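Local coordinates for protein putative oxidoreductase FAD-binding subunit (Sulfolobus tokodaii, PDB 4ZOH) that binds flavin-adenine dinucleotide and probably acts as the electron-carrying flavoprotein subunit of a molybdopterin-dependent oxidoreductase, at residues Gln25-Leu30 with Tyr49-Arg54; Pro29-His34 with Met103-Gly108; Asn58-Thr63 with Ala73-Tyr78. All blocks are in the same frame, centred on the assembly; numbering follows the deposited sequence.

Overall arrangement
Going from the N terminus, the first of these contacts is made by residues 25-30: interaction 1 closes the loop that holds helix 36-41 by laying strand 28-30 beside strand 49-52. Interaction 2 leaves from the same strand end, sharing P29 and L30, and closes a much longer loop when residues 29-34 meet residues 103-108 at the start of helix 106-112. Interaction 3, between 58-63 and 73-78, falls wholly within that longer loop and brackets the hairpin of strands 62-64 and 68-72. A hydrogen bond from R54 NH2 to A31 O probably links interactions 1 and 2, and backbone bonds of H77 with G104 and A73 with G107 join 2 and 3. All three touch FAD.

Interaction 1 of 3, residues Gln25-Leu30 with Tyr49-Arg54. With FAD (flavin-adenine dinucleotide), chain H.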
# COMPACT_ATOMS: atom_id res chain seq x y z
N GLN B 25 38.55 -24.75 -4.06
CA GLN B 25 39.20 -24.28 -5.26
C GLN B 25 38.45 -23.14 -5.88
O GLN B 25 39.07 -22.26 -6.46
CB GLN B 25 39.26 -25.44 -6.26
CG GLN B 25 40.19 -26.58 -5.82
CD GLN B 25 41.67 -26.28 -6.10
OE1 GLN B 25 41.99 -25.64 -7.10
NE2 GLN B 25 42.56 -26.76 -5.24
N ASP B 26 37.13 -23.15 -5.78
CA ASP B 26 36.34 -22.22 -6.57
C ASP B 26 35.59 -21.18 -5.71
O ASP B 26 34.66 -20.53 -6.17
CB ASP B 26 35.40 -23.01 -7.42
CG ASP B 26 34.30 -23.51 -6.64
OD1 ASP B 26 34.52 -23.99 -5.50
OD2 ASP B 26 33.19 -23.33 -7.14
N ALA B 27 35.99 -21.05 -4.46
CA ALA B 27 35.60 -19.95 -3.62
C ALA B 27 36.41 -18.71 -4.04
O ALA B 27 37.57 -18.84 -4.38
CB ALA B 27 35.87 -20.27 -2.17
N ARG B 28 35.79 -17.54 -4.04
CA ARG B 28 36.47 -16.28 -4.43
C ARG B 28 36.55 -15.37 -3.20
O ARG B 28 35.55 -15.24 -2.47
CB ARG B 28 35.70 -15.57 -5.58
CG ARG B 28 35.90 -16.18 -6.97
CD ARG B 28 37.27 -15.78 -7.49
NE ARG B 28 37.97 -16.88 -8.13
CZ ARG B 28 38.17 -16.98 -9.45
NH1 ARG B 28 37.74 -16.04 -10.28
NH2 ARG B 28 38.83 -18.03 -9.97
N PRO B 29 37.71 -14.75 -2.93
CA PRO B 29 37.69 -13.78 -1.85
C PRO B 29 37.07 -12.43 -2.27
O PRO B 29 37.11 -12.06 -3.47
CB PRO B 29 39.16 -13.59 -1.53
CG PRO B 29 39.84 -13.85 -2.82
CD PRO B 29 39.08 -14.96 -3.45
N LEU B 30 36.56 -11.68 -1.29
CA LEU B 30 35.86 -10.39 -1.53
C LEU B 30 36.65 -9.31 -0.87
O LEU B 30 36.80 -9.33 0.34
CB LEU B 30 34.44 -10.39 -0.92
CG LEU B 30 33.64 -9.05 -0.78
CD1 LEU B 30 33.37 -8.42 -2.16
CD2 LEU B 30 32.32 -9.26 -0.00
N TYR B 49 31.54 -20.38 -2.83
CA TYR B 49 31.65 -19.53 -1.67
C TYR B 49 32.30 -18.20 -2.01
O TYR B 49 33.19 -18.11 -2.82
CB TYR B 49 32.45 -20.22 -0.56
CG TYR B 49 31.75 -21.40 0.09
CD1 TYR B 49 30.99 -21.23 1.26
CD2 TYR B 49 31.86 -22.70 -0.44
CE1 TYR B 49 30.34 -22.31 1.85
CE2 TYR B 49 31.22 -23.79 0.16
CZ TYR B 49 30.46 -23.59 1.30
OH TYR B 49 29.82 -24.66 1.90
N ILE B 50 31.85 -17.15 -1.35
CA ILE B 50 32.60 -15.94 -1.35
C ILE B 50 33.24 -15.86 0.05
O ILE B 50 32.54 -16.00 1.06
CB ILE B 50 31.67 -14.73 -1.63
CG1 ILE B 50 31.15 -14.73 -3.08
CG2 ILE B 50 32.33 -13.41 -1.23
CD1 ILE B 50 32.20 -14.81 -4.17
N VAL B 51 34.55 -15.62 0.10
CA VAL B 51 35.26 -15.51 1.38
C VAL B 51 35.56 -14.03 1.66
O VAL B 51 36.24 -13.36 0.85
CB VAL B 51 36.57 -16.34 1.31
CG1 VAL B 51 37.38 -16.28 2.60
CG2 VAL B 51 36.29 -17.74 0.80
N GLU B 52 35.12 -13.53 2.81
CA GLU B 52 35.25 -12.10 3.08
C GLU B 52 36.61 -11.77 3.71
O GLU B 52 36.88 -12.17 4.81
CB GLU B 52 34.05 -11.55 3.92
CG GLU B 52 34.18 -10.09 4.30
CD GLU B 52 33.07 -9.56 5.19
OE1 GLU B 52 31.85 -9.81 4.97
OE2 GLU B 52 33.43 -8.85 6.12
N ILE B 53 37.44 -11.00 3.02
CA ILE B 53 38.78 -10.67 3.55
C ILE B 53 38.84 -9.26 4.04
O ILE B 53 39.80 -8.88 4.67
CB ILE B 53 39.91 -11.02 2.56
CG1 ILE B 53 39.82 -10.16 1.28
CG2 ILE B 53 39.88 -12.52 2.22
CD1 ILE B 53 41.13 -10.14 0.49
N ARG B 54 37.76 -8.51 3.81
CA ARG B 54 37.65 -7.05 4.00
C ARG B 54 37.97 -6.58 5.39
O ARG B 54 38.41 -5.48 5.54
CB ARG B 54 36.22 -6.57 3.77
CG ARG B 54 35.56 -6.86 2.44
CD ARG B 54 34.18 -6.18 2.36
NE ARG B 54 34.15 -4.87 3.06
CZ ARG B 54 34.54 -3.71 2.52
NH1 ARG B 54 34.50 -2.58 3.23
NH2 ARG B 54 35.00 -3.70 1.27
PA FAD H . 36.98 -7.27 -5.80
O1A FAD H . 35.88 -6.95 -6.76
O2A FAD H . 36.71 -7.53 -4.38
O5B FAD H . 37.79 -8.50 -6.32
C5B FAD H . 38.18 -8.58 -7.72
C4B FAD H . 38.98 -9.98 -7.96
O4B FAD H . 40.16 -10.13 -7.08
C3B FAD H . 38.06 -11.12 -7.54
O3B FAD H . 38.24 -12.20 -8.43
C2B FAD H . 38.48 -11.47 -6.10
O2B FAD H . 38.20 -12.82 -5.71
C1B FAD H . 39.96 -11.29 -6.15
N9A FAD H . 40.68 -10.64 -5.07
C8A FAD H . 40.38 -9.52 -4.42
N7A FAD H . 41.38 -9.23 -3.55
C5A FAD H . 42.32 -10.20 -3.67
C6A FAD H . 43.57 -10.44 -3.06
N6A FAD H . 44.00 -9.57 -2.16
N1A FAD H . 44.28 -11.54 -3.40
C2A FAD H . 43.86 -12.39 -4.38
N3A FAD H . 42.67 -12.19 -4.96
C4A FAD H . 41.88 -11.10 -4.64
N1 FAD H . 39.05 0.17 -12.50
C2 FAD H . 40.02 0.89 -13.19
O2 FAD H . 41.17 0.49 -13.19
N3 FAD H . 39.70 2.03 -13.87
C4 FAD H . 38.43 2.48 -13.91
O4 FAD H . 38.21 3.54 -14.50
C4X FAD H . 37.42 1.75 -13.24
N5 FAD H . 36.12 2.21 -13.27
C5X FAD H . 35.12 1.45 -12.61
C6 FAD H . 33.80 1.89 -12.71
C7 FAD H . 32.78 1.19 -12.04
C7M FAD H . 31.35 1.74 -12.19
C8 FAD H . 33.09 0.02 -11.32
C8M FAD H . 32.02 -0.83 -10.59
C9 FAD H . 34.41 -0.46 -11.27
C9A FAD H . 35.43 0.27 -11.90
N10 FAD H . 36.77 -0.17 -11.87
C10 FAD H . 37.74 0.60 -12.54
C1' FAD H . 37.18 -1.38 -11.17
C2' FAD H . 37.52 -1.08 -9.70
O2' FAD H . 38.78 -0.38 -9.66
C3' FAD H . 37.54 -2.36 -8.82
O3' FAD H . 37.52 -1.90 -7.47
C4' FAD H . 38.78 -3.22 -9.02
O4' FAD H . 38.90 -3.51 -10.42
C5' FAD H . 38.71 -4.54 -8.23
O5' FAD H . 39.13 -4.21 -6.88
P FAD H . 38.22 -4.60 -5.65
O1P FAD H . 39.01 -4.38 -4.41
O2P FAD H . 36.91 -3.91 -5.74
O3P FAD H . 38.13 -6.15 -5.93
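V51 O takes the shortest bond between the two strands: L30 N reaches it at 2.7 Å, and the CA-H of P29 points at the same oxygen. The setting is a beta-alpha-beta unit of the FAD-binding domain, with strands 28-30 and 49-52 parallel neighbours and helix 36-41 in the connection. R28 supplies the preceding rungs, its N donating to Y49 O (2.9 Å) and its O accepting from V51 N (2.8 Å). P29 has no N-H to give, and none is called for, because R28 and L30 make the bonds to the partner strand. Past the strand end, I53 N still finds L30 O at 3.2 Å.

On the face of I50 and L30, I50 CG2 stands anti to its own N and meets L30 CB at 3.7 Å, while I50 CD1 lies against R28 CB; L36 of helix 36-41 packs over all three residues. On the opposite face L21 of helix 14-23 covers A27, P29 and V51. I53 has chi1 at 64°, which lays CG1 against L30 O and carries CD1 to 3.9 Å from N6A of the FAD adenine. The ribose is held next door, where FAD O2B donates to P29 O at 2.6 Å.

Interaction 2 of 3, residues Pro29-His34 with Met103-Gly108. With FAD (flavin-adenine dinucleotide), chain H.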
# COMPACT_ATOMS: atom_id res chain seq x y z
N PRO B 29 37.71 -14.75 -2.93
CA PRO B 29 37.69 -13.78 -1.85
C PRO B 29 37.07 -12.43 -2.27
O PRO B 29 37.11 -12.06 -3.47
CB PRO B 29 39.16 -13.59 -1.53
CG PRO B 29 39.84 -13.85 -2.82
CD PRO B 29 39.08 -14.96 -3.45
N LEU B 30 36.56 -11.68 -1.29
CA LEU B 30 35.86 -10.39 -1.53
C LEU B 30 36.65 -9.31 -0.87
O LEU B 30 36.80 -9.33 0.34
CB LEU B 30 34.44 -10.39 -0.92
CG LEU B 30 33.64 -9.05 -0.78
CD1 LEU B 30 33.37 -8.42 -2.16
CD2 LEU B 30 32.32 -9.26 -0.00
N ALA B 31 37.12 -8.34 -1.66
CA ALA B 31 37.73 -7.13 -1.13
C ALA B 31 36.74 -5.96 -1.24
O ALA B 31 35.74 -5.91 -0.49
CB ALA B 31 39.04 -6.83 -1.85
N GLY B 32 36.99 -5.03 -2.17
CA GLY B 32 36.13 -3.83 -2.33
C GLY B 32 34.87 -4.25 -3.10
O GLY B 32 33.90 -3.49 -3.15
N GLY B 33 34.92 -5.43 -3.72
CA GLY B 33 33.80 -6.03 -4.45
C GLY B 33 33.39 -5.33 -5.74
O GLY B 33 32.38 -5.70 -6.32
N HIS B 34 34.14 -4.30 -6.16
CA HIS B 34 33.74 -3.52 -7.32
C HIS B 34 34.12 -4.07 -8.66
O HIS B 34 33.91 -3.43 -9.66
CB HIS B 34 34.09 -2.06 -7.17
CG HIS B 34 33.14 -1.33 -6.28
ND1 HIS B 34 32.81 -1.79 -5.03
CD2 HIS B 34 32.43 -0.20 -6.46
CE1 HIS B 34 31.95 -0.97 -4.46
NE2 HIS B 34 31.71 0.02 -5.30
N MET B 103 35.78 2.36 -2.37
CA MET B 103 35.74 0.93 -2.02
C MET B 103 36.74 0.05 -2.70
O MET B 103 37.22 -0.90 -2.10
CB MET B 103 34.35 0.32 -2.31
CG MET B 103 33.23 1.01 -1.54
SD MET B 103 33.16 0.32 0.12
CE MET B 103 32.30 -1.21 -0.25
N GLY B 104 37.00 0.33 -3.97
CA GLY B 104 37.96 -0.48 -4.71
C GLY B 104 39.33 -0.53 -4.05
O GLY B 104 39.78 0.47 -3.48
N THR B 105 39.99 -1.68 -4.10
CA THR B 105 41.34 -1.82 -3.54
C THR B 105 42.41 -2.18 -4.59
O THR B 105 42.10 -2.81 -5.63
CB THR B 105 41.40 -2.87 -2.42
OG1 THR B 105 41.36 -4.17 -3.03
CG2 THR B 105 40.16 -2.67 -1.38
N ILE B 106 43.65 -1.79 -4.31
CA ILE B 106 44.83 -2.12 -5.20
C ILE B 106 45.00 -3.64 -5.33
O ILE B 106 45.16 -4.12 -6.44
CB ILE B 106 46.18 -1.45 -4.76
CG1 ILE B 106 47.32 -1.77 -5.77
CG2 ILE B 106 46.51 -1.83 -3.32
CD1 ILE B 106 48.48 -0.81 -5.68
N GLY B 107 44.87 -4.40 -4.23
CA GLY B 107 44.92 -5.89 -4.31
C GLY B 107 43.87 -6.48 -5.24
O GLY B 107 44.15 -7.40 -6.03
N GLY B 108 42.64 -5.95 -5.19
CA GLY B 108 41.57 -6.52 -6.03
C GLY B 108 41.72 -6.06 -7.48
O GLY B 108 41.34 -6.77 -8.37
PA FAD H . 36.98 -7.27 -5.80
O1A FAD H . 35.88 -6.95 -6.76
O2A FAD H . 36.71 -7.53 -4.38
O5B FAD H . 37.79 -8.50 -6.32
C5B FAD H . 38.18 -8.58 -7.72
C4B FAD H . 38.98 -9.98 -7.96
O4B FAD H . 40.16 -10.13 -7.08
C3B FAD H . 38.06 -11.12 -7.54
O3B FAD H . 38.24 -12.20 -8.43
C2B FAD H . 38.48 -11.47 -6.10
O2B FAD H . 38.20 -12.82 -5.71
C1B FAD H . 39.96 -11.29 -6.15
N9A FAD H . 40.68 -10.64 -5.07
C8A FAD H . 40.38 -9.52 -4.42
N7A FAD H . 41.38 -9.23 -3.55
C5A FAD H . 42.32 -10.20 -3.67
C6A FAD H . 43.57 -10.44 -3.06
N6A FAD H . 44.00 -9.57 -2.16
N1A FAD H . 44.28 -11.54 -3.40
C2A FAD H . 43.86 -12.39 -4.38
N3A FAD H . 42.67 -12.19 -4.96
C4A FAD H . 41.88 -11.10 -4.64
N1 FAD H . 39.05 0.17 -12.50
C2 FAD H . 40.02 0.89 -13.19
O2 FAD H . 41.17 0.49 -13.19
N3 FAD H . 39.70 2.03 -13.87
C4 FAD H . 38.43 2.48 -13.91
O4 FAD H . 38.21 3.54 -14.50
C4X FAD H . 37.42 1.75 -13.24
N5 FAD H . 36.12 2.21 -13.27
C5X FAD H . 35.12 1.45 -12.61
C6 FAD H . 33.80 1.89 -12.71
C7 FAD H . 32.78 1.19 -12.04
C7M FAD H . 31.35 1.74 -12.19
C8 FAD H . 33.09 0.02 -11.32
C8M FAD H . 32.02 -0.83 -10.59
C9 FAD H . 34.41 -0.46 -11.27
C9A FAD H . 35.43 0.27 -11.90
N10 FAD H . 36.77 -0.17 -11.87
C10 FAD H . 37.74 0.60 -12.54
C1' FAD H . 37.18 -1.38 -11.17
C2' FAD H . 37.52 -1.08 -9.70
O2' FAD H . 38.78 -0.38 -9.66
C3' FAD H . 37.54 -2.36 -8.82
O3' FAD H . 37.52 -1.90 -7.47
C4' FAD H . 38.78 -3.22 -9.02
O4' FAD H . 38.90 -3.51 -10.42
C5' FAD H . 38.71 -4.54 -8.23
O5' FAD H . 39.13 -4.21 -6.88
P FAD H . 38.22 -4.60 -5.65
O1P FAD H . 39.01 -4.38 -4.41
O2P FAD H . 36.91 -3.91 -5.74
O3P FAD H . 38.13 -6.15 -5.93
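G32 and M103 press their backbones together, G32 CA lying 3.1 Å from M103 O in a CA-H...O contact. This is the tight end: a CB on G32 would run straight into M103 O and G104 CA, so only glycine fits. The packing eases toward T105, whose CG2 stays 4.0 Å from G32 N and whose OG1 is 3.7 Å from A31 CB. At the far end H34 and M103 cross obliquely, the imidazole CE1 meeting M103 CB at 3.5 Å, and a chain of another protein packs against both side chains.

Beside this touching point lies the FAD pyrophosphate, with O1P bonded from both segments; it is held by a glycine-rich phosphate-binding loop that follows strand 28-30 and faces the N terminus of helix 106-112. Three donors grip O1P: G32 N, T105 N and T105 OG1, the hydroxyl coming to 2.7 Å. A31 N and G33 N share O2A, and H34 N gives its hydrogen to O2P. With chi1 at 76°, T105 OG1 sits between its own N and carbonyl carbon, where it serves the phosphate and, as the N-cap, also accepts from G108 N at 3.1 Å.

The H34 ring is fixed by ND1 donating to G32 O at 2.8 Å; the oxygen lies at the ring edge and in its plane, while ND1 stands above the G32 carbonyl plane. Cut back to an alanine, this residue would probably leave G32 O without its ring donor and M103 CB without the imidazole beside it.

Interaction 3 of 3, residues Asn58-Thr63 with Ala73-Tyr78; sequences NLSYIT and ALTTHY. With FAD (flavin-adenine dinucleotide), chain H.
L59 O accepts from L74 N at 2.6 Å, a short bond with the donor tilted 33° out of the carbonyl plane. Beneath it the two leucines pack flank to flank, L59 CB against L74 CG at 3.8 Å. One step on, the hydroxyl of T75 replaces a backbone carbonyl as acceptor: Y61 N donates to T75 OG1 at 3.1 Å. The methyl branch of the same threonine, CG2, meets I62 CD1 at 3.6 Å, the two side chains crossing at about a right angle.

What sets T75 this way is its first torsion of -36°, which turns OG1 toward Y61 and sends CG2 to I62. The hydroxyl has a second partner in G72 O, to which it donates, so it is held by two backbone groups, which limits its rotation. A water bridges the outer side, 3.0 Å from S60 OG and accepting from T76 N at 2.9 Å.

Further out, T76 is the N-cap of helix 77-81, its OG1 bonded to N79 N, and this start of the helix presents H77 to the cofactor. H77 NE2 lies 2.9 Å from O2' of the FAD ribityl chain in a hydrogen bond, while ND1 is tied to Y119 OH. The contact thus links a cofactor ligand to the base of a beta hairpin, strands 62-64 and 68-72, whose ends it clasps.

I80 of helix 77-81 packs on both I62 and T75, and L74 reaches over to A31 and I53. A73 bonds through its backbone to T162 of strand 160-167 and to G107 of helix 106-112, placing the turn between sheet and helix.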
# COMPACT_ATOMS: atom_id res chain seq x y z
N ASN B 58 44.90 -4.91 9.03
CA ASN B 58 46.34 -4.77 8.94
C ASN B 58 46.78 -5.01 7.46
O ASN B 58 47.95 -4.89 7.16
CB ASN B 58 47.01 -5.74 9.91
CG ASN B 58 46.72 -7.20 9.56
OD1 ASN B 58 46.03 -7.47 8.58
ND2 ASN B 58 47.22 -8.13 10.35
N LEU B 59 45.85 -5.40 6.56
CA LEU B 59 46.10 -5.39 5.11
C LEU B 59 45.81 -4.04 4.41
O LEU B 59 45.86 -3.94 3.17
CB LEU B 59 45.36 -6.50 4.38
CG LEU B 59 45.71 -7.89 4.85
CD1 LEU B 59 45.00 -8.88 3.96
CD2 LEU B 59 47.23 -8.07 4.75
N SER B 60 45.48 -3.02 5.19
CA SER B 60 45.32 -1.74 4.61
C SER B 60 46.34 -0.78 5.24
O SER B 60 46.29 -0.53 6.44
CB SER B 60 43.89 -1.27 4.82
OG SER B 60 43.84 0.09 4.50
N TYR B 61 47.27 -0.26 4.44
CA TYR B 61 48.38 0.60 4.95
C TYR B 61 49.28 1.15 3.84
O TYR B 61 49.49 0.47 2.85
CB TYR B 61 49.23 -0.19 5.94
CG TYR B 61 49.83 -1.45 5.36
CD1 TYR B 61 51.04 -1.40 4.66
CD2 TYR B 61 49.23 -2.71 5.54
CE1 TYR B 61 51.60 -2.56 4.09
CE2 TYR B 61 49.82 -3.88 5.00
CZ TYR B 61 51.02 -3.77 4.28
OH TYR B 61 51.65 -4.87 3.71
N ILE B 62 49.78 2.37 3.99
CA ILE B 62 50.87 2.89 3.10
C ILE B 62 52.12 3.02 3.98
O ILE B 62 52.12 3.80 4.89
CB ILE B 62 50.58 4.30 2.46
CG1 ILE B 62 49.27 4.38 1.62
CG2 ILE B 62 51.77 4.77 1.63
CD1 ILE B 62 49.10 3.21 0.68
N THR B 63 53.17 2.23 3.72
CA THR B 63 54.40 2.37 4.51
C THR B 63 55.60 2.70 3.61
O THR B 63 55.85 1.99 2.64
CB THR B 63 54.69 1.09 5.34
OG1 THR B 63 53.56 0.80 6.14
CG2 THR B 63 55.85 1.30 6.29
N ALA B 73 47.39 -4.72 0.48
CA ALA B 73 46.43 -5.05 -0.55
C ALA B 73 45.02 -4.48 -0.36
O ALA B 73 44.32 -4.30 -1.34
CB ALA B 73 46.34 -6.56 -0.78
N LEU B 74 44.59 -4.25 0.87
CA LEU B 74 43.21 -3.82 1.09
C LEU B 74 43.12 -2.30 1.07
O LEU B 74 42.02 -1.77 1.24
CB LEU B 74 42.61 -4.38 2.39
CG LEU B 74 42.13 -5.83 2.46
CD1 LEU B 74 41.29 -5.96 3.71
CD2 LEU B 74 41.33 -6.29 1.27
N THR B 75 44.24 -1.61 0.80
CA THR B 75 44.23 -0.14 0.68
C THR B 75 43.43 0.25 -0.52
O THR B 75 43.58 -0.34 -1.62
CB THR B 75 45.65 0.41 0.60
OG1 THR B 75 46.45 -0.40 1.45
CG2 THR B 75 45.75 1.87 1.09
N THR B 76 42.52 1.20 -0.28
CA THR B 76 41.55 1.62 -1.29
C THR B 76 42.17 2.66 -2.23
O THR B 76 43.14 3.38 -1.87
CB THR B 76 40.31 2.25 -0.65
OG1 THR B 76 40.70 3.46 0.00
CG2 THR B 76 39.53 1.26 0.38
N HIS B 77 41.56 2.79 -3.40
CA HIS B 77 41.92 3.82 -4.38
C HIS B 77 41.96 5.18 -3.77
O HIS B 77 42.90 6.01 -4.02
CB HIS B 77 40.94 3.84 -5.60
CG HIS B 77 40.73 2.48 -6.24
ND1 HIS B 77 41.72 1.53 -6.31
CD2 HIS B 77 39.63 1.91 -6.80
CE1 HIS B 77 41.27 0.45 -6.92
NE2 HIS B 77 40.00 0.64 -7.21
N TYR B 78 40.94 5.43 -2.96
CA TYR B 78 40.81 6.76 -2.36
C TYR B 78 42.04 7.05 -1.49
O TYR B 78 42.60 8.15 -1.57
CB TYR B 78 39.51 6.92 -1.53
CG TYR B 78 39.45 8.22 -0.73
CD1 TYR B 78 38.95 9.38 -1.29
CD2 TYR B 78 39.88 8.26 0.62
CE1 TYR B 78 38.86 10.55 -0.56
CE2 TYR B 78 39.80 9.45 1.38
CZ TYR B 78 39.28 10.58 0.77
OH TYR B 78 39.16 11.74 1.49
PA FAD H . 36.98 -7.27 -5.80
O1A FAD H . 35.88 -6.95 -6.76
O2A FAD H . 36.71 -7.53 -4.38
O5B FAD H . 37.79 -8.50 -6.32
C5B FAD H . 38.18 -8.58 -7.72
C4B FAD H . 38.98 -9.98 -7.96
O4B FAD H . 40.16 -10.13 -7.08
C3B FAD H . 38.06 -11.12 -7.54
O3B FAD H . 38.24 -12.20 -8.43
C2B FAD H . 38.48 -11.47 -6.10
O2B FAD H . 38.20 -12.82 -5.71
C1B FAD H . 39.96 -11.29 -6.15
N9A FAD H . 40.68 -10.64 -5.07
C8A FAD H . 40.38 -9.52 -4.42
N7A FAD H . 41.38 -9.23 -3.55
C5A FAD H . 42.32 -10.20 -3.67
C6A FAD H . 43.57 -10.44 -3.06
N6A FAD H . 44.00 -9.57 -2.16
N1A FAD H . 44.28 -11.54 -3.40
C2A FAD H . 43.86 -12.39 -4.38
N3A FAD H . 42.67 -12.19 -4.96
C4A FAD H . 41.88 -11.10 -4.64
N1 FAD H . 39.05 0.17 -12.50
C2 FAD H . 40.02 0.89 -13.19
O2 FAD H . 41.17 0.49 -13.19
N3 FAD H . 39.70 2.03 -13.87
C4 FAD H . 38.43 2.48 -13.91
O4 FAD H . 38.21 3.54 -14.50
C4X FAD H . 37.42 1.75 -13.24
N5 FAD H . 36.12 2.21 -13.27
C5X FAD H . 35.12 1.45 -12.61
C6 FAD H . 33.80 1.89 -12.71
C7 FAD H . 32.78 1.19 -12.04
C7M FAD H . 31.35 1.74 -12.19
C8 FAD H . 33.09 0.02 -11.32
C8M FAD H . 32.02 -0.83 -10.59
C9 FAD H . 34.41 -0.46 -11.27
C9A FAD H . 35.43 0.27 -11.90
N10 FAD H . 36.77 -0.17 -11.87
C10 FAD H . 37.74 0.60 -12.54
C1' FAD H . 37.18 -1.38 -11.17
C2' FAD H . 37.52 -1.08 -9.70
O2' FAD H . 38.78 -0.38 -9.66
C3' FAD H . 37.54 -2.36 -8.82
O3' FAD H . 37.52 -1.90 -7.47
C4' FAD H . 38.78 -3.22 -9.02
O4' FAD H . 38.90 -3.51 -10.42
C5' FAD H . 38.71 -4.54 -8.23
O5' FAD H . 39.13 -4.21 -6.88
P FAD H . 38.22 -4.60 -5.65
O1P FAD H . 39.01 -4.38 -4.41
O2P FAD H . 36.91 -3.91 -5.74
O3P FAD H . 38.13 -6.15 -5.93
O HOH W 1 42.28 1.78 2.51